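Salt-tolerant glutaminase (Micrococcus luteus, PDB 3AGD) probably catalyses the hydrolysis of L-glutamine to L-glutamate and ammonium, as a salt-tolerant member of the glutaminase family. Local coordinates at residues S92-N97 with S164-S169. Residues are numbered along the deposited sequence; the frame is centred on the assembly and turned at random.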
ATOM      1  N   SER A  92     -14.632  11.190   6.099  1.00 18.30           N
ATOM      2  CA  SER A  92     -15.609  11.645   7.074  1.00 21.11           C
ATOM      3  C   SER A  92     -16.369  10.505   7.749  1.00 24.84           C
ATOM      4  O   SER A  92     -16.410   9.381   7.242  1.00 23.23           O
ATOM      5  CB  SER A  92     -16.602  12.585   6.375  1.00 22.67           C
ATOM      6  OG  SER A  92     -17.703  12.910   7.205  1.00 25.47           O
ATOM      7  N   GLY A  93     -16.962  10.812   8.900  1.00 29.61           N
ATOM      8  CA  GLY A  93     -17.755   9.840   9.633  1.00 28.88           C
ATOM      9  C   GLY A  93     -19.190   9.962   9.145  1.00 27.39           C
ATOM     10  O   GLY A  93     -19.478  10.813   8.303  1.00 27.46           O
ATOM     11  N   GLU A  94     -20.092   9.143   9.676  1.00 24.33           N
ATOM     12  CA  GLU A  94     -21.490   9.160   9.244  1.00 23.41           C
ATOM     13  C   GLU A  94     -22.282  10.409   9.649  1.00 23.45           C
ATOM     14  O   GLU A  94     -23.235  10.785   8.967  1.00 24.90           O
ATOM     15  CB  GLU A  94     -22.191   7.891   9.744  1.00 21.79           C
ATOM     16  CG  GLU A  94     -23.622   7.695   9.249  1.00 22.60           C
ATOM     17  CD  GLU A  94     -23.758   7.834   7.741  1.00 22.45           C
ATOM     18  OE1 GLU A  94     -22.923   7.272   7.002  1.00 19.89           O
ATOM     19  OE2 GLU A  94     -24.712   8.500   7.293  1.00 20.17           O
ATOM     20  N   ALA A  95     -21.886  11.057  10.743  1.00 22.98           N
ATOM     21  CA  ALA A  95     -22.573  12.266  11.211  1.00 26.29           C
ATOM     22  C   ALA A  95     -22.696  13.261  10.057  1.00 26.21           C
ATOM     23  O   ALA A  95     -21.696  13.604   9.421  1.00 24.65           O
ATOM     24  CB  ALA A  95     -21.795  12.898  12.368  1.00 29.09           C
ATOM     25  N   PHE A  96     -23.915  13.725   9.790  1.00 24.33           N
ATOM     26  CA  PHE A  96     -24.132  14.653   8.685  1.00 25.85           C
ATOM     27  C   PHE A  96     -24.155  16.126   9.062  1.00 25.26           C
ATOM     28  O   PHE A  96     -24.864  16.535   9.977  1.00 26.02           O
ATOM     29  CB  PHE A  96     -25.437  14.333   7.952  1.00 27.60           C
ATOM     30  CG  PHE A  96     -25.669  15.197   6.737  1.00 25.04           C
ATOM     31  CD1 PHE A  96     -24.898  15.028   5.591  1.00 23.81           C
ATOM     32  CD2 PHE A  96     -26.628  16.204   6.754  1.00 27.24           C
ATOM     33  CE1 PHE A  96     -25.075  15.853   4.476  1.00 25.30           C
ATOM     34  CE2 PHE A  96     -26.817  17.038   5.646  1.00 26.76           C
ATOM     35  CZ  PHE A  96     -26.038  16.862   4.504  1.00 25.90           C
ATOM     36  N   ASN A  97     -23.378  16.916   8.331  1.00 24.94           N
ATOM     37  CA  ASN A  97     -23.324  18.354   8.537  1.00 25.61           C
ATOM     38  C   ASN A  97     -23.624  18.982   7.181  1.00 25.15           C
ATOM     39  O   ASN A  97     -22.920  18.721   6.203  1.00 25.06           O
ATOM     40  CB  ASN A  97     -21.936  18.789   9.009  1.00 31.69           C
ATOM     41  CG  ASN A  97     -21.894  20.255   9.406  1.00 42.59           C
ATOM     42  OD1 ASN A  97     -22.416  21.115   8.697  1.00 45.65           O
ATOM     43  ND2 ASN A  97     -21.268  20.546  10.540  1.00 46.19           N
ATOM     44  N   SER A 164     -36.834   4.450   7.652  1.00 19.82           N
ATOM     45  CA  SER A 164     -35.767   5.093   6.891  1.00 20.17           C
ATOM     46  C   SER A 164     -35.798   6.620   6.910  1.00 18.54           C
ATOM     47  O   SER A 164     -35.270   7.266   6.003  1.00 19.77           O
ATOM     48  CB  SER A 164     -35.801   4.605   5.438  1.00 21.37           C
ATOM     49  OG  SER A 164     -35.577   3.206   5.357  1.00 24.01           O
ATOM     50  N   ASP A 165     -36.396   7.205   7.943  1.00 17.18           N
ATOM     51  CA  ASP A 165     -36.468   8.653   8.019  1.00 18.40           C
ATOM     52  C   ASP A 165     -35.110   9.344   7.902  1.00 19.17           C
ATOM     53  O   ASP A 165     -34.990  10.346   7.196  1.00 19.94           O
ATOM     54  CB  ASP A 165     -37.172   9.098   9.306  1.00 20.57           C
ATOM     55  CG  ASP A 165     -38.681   9.116   9.163  1.00 21.41           C
ATOM     56  OD1 ASP A 165     -39.177   9.719   8.189  1.00 21.93           O
ATOM     57  OD2 ASP A 165     -39.372   8.537  10.021  1.00 21.89           O
ATOM     58  N   ARG A 166     -34.086   8.818   8.570  1.00 17.15           N
ATOM     59  CA  ARG A 166     -32.773   9.450   8.492  1.00 15.00           C
ATOM     60  C   ARG A 166     -32.233   9.456   7.067  1.00 16.19           C
ATOM     61  O   ARG A 166     -31.765  10.489   6.586  1.00 17.84           O
ATOM     62  CB  ARG A 166     -31.760   8.778   9.433  1.00 15.25           C
ATOM     63  CG  ARG A 166     -30.362   9.409   9.330  1.00 15.18           C
ATOM     64  CD  ARG A 166     -29.440   9.065  10.493  1.00 14.01           C
ATOM     65  NE  ARG A 166     -28.144   9.734  10.356  1.00 13.59           N
ATOM     66  CZ  ARG A 166     -27.205   9.398   9.470  1.00 17.84           C
ATOM     67  NH1 ARG A 166     -27.399   8.385   8.633  1.00 15.66           N
ATOM     68  NH2 ARG A 166     -26.075  10.094   9.400  1.00 18.70           N
ATOM     69  N   ASN A 167     -32.292   8.318   6.380  1.00 14.99           N
ATOM     70  CA  ASN A 167     -31.789   8.282   5.006  1.00 16.99           C
ATOM     71  C   ASN A 167     -32.646   9.128   4.068  1.00 18.02           C
ATOM     72  O   ASN A 167     -32.137   9.703   3.097  1.00 17.26           O
ATOM     73  CB  ASN A 167     -31.693   6.841   4.489  1.00 19.28           C
ATOM     74  CG  ASN A 167     -30.454   6.129   4.998  1.00 17.32           C
ATOM     75  OD1 ASN A 167     -29.386   6.734   5.115  1.00 18.69           O
ATOM     76  ND2 ASN A 167     -30.582   4.843   5.290  1.00 15.67           N
ATOM     77  N   LEU A 168     -33.946   9.195   4.351  1.00 15.90           N
ATOM     78  CA  LEU A 168     -34.863  10.010   3.555  1.00 14.07           C
ATOM     79  C   LEU A 168     -34.478  11.476   3.785  1.00 12.98           C
ATOM     80  O   LEU A 168     -34.553  12.304   2.880  1.00 16.55           O
ATOM     81  CB  LEU A 168     -36.308   9.763   3.995  1.00 12.71           C
ATOM     82  CG  LEU A 168     -36.944   8.451   3.514  1.00 14.20           C
ATOM     83  CD1 LEU A 168     -38.208   8.123   4.326  1.00 11.77           C
ATOM     84  CD2 LEU A 168     -37.262   8.578   2.039  1.00  9.03           C
ATOM     85  N   SER A 169     -34.051  11.787   5.003  1.00 13.41           N
ATOM     86  CA  SER A 169     -33.626  13.143   5.331  1.00 13.76           C
ATOM     87  C   SER A 169     -32.405  13.496   4.490  1.00 16.40           C
ATOM     88  O   SER A 169     -32.346  14.562   3.878  1.00 17.90           O
ATOM     89  CB  SER A 169     -33.262  13.247   6.807  1.00  9.75           C
ATOM     90  OG  SER A 169     -32.612  14.476   7.061  1.00 16.30           O
TER
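The guanidinium of Arg166 meets Glu94 through its edge, and nothing from 92-97 stacks on either of its faces. At that edge, almost within the guanidinium plane, lie the carboxylate oxygen OE2 and the backbone O of Glu94, with the amide N of Phe96 more distant. Against this plane the carboxylate is turned by 75°, so the familiar side-by-side pairing of two nitrogens with two oxygens is not formed. Instead the end-on pair NH1 and NH2 of Arg166 closes on a single oxygen: NH1 to Glu94 OE2 is 3.0 Å, and NH2 to the same OE2 is also 3.0 Å. Neither bond is straight, as expected of a forked grip. Both nitrogens meet OE2 on its anti side, away from OE1; NH2 uses the anti lone pair, whereas NH1 lies 32° out of the carboxylate plane. Arg166 NH2 also lies 3.0 Å from the backbone O of Glu94.

The two side chains reach the salt bridge differently. Arg166 runs out extended from the first turn of helix 165-176, while Glu94 bends at chi2 (51°), which folds its carboxylate back so that OE2 and its own backbone O both come near NH2. Beside them, Phe96 touches the contact marginally and leans on Leu170 and Met173 of the same helix.

The other carboxylate oxygen, OE1, accepts a hydrogen bond from Asn114 N. Asn114 in turn donates through ND2 to OD1 of Asn167, and both asparagines are known to bind L-glutamate in this enzyme, though none is bound to this chain here. Glu94 thus appears to act as a second-shell link between the loop, a ligand-binding residue and the helix that carries another. Divided in this way, with one oxygen facing a cation and the other an amide, the carboxylate would be expected to favour its ionised form.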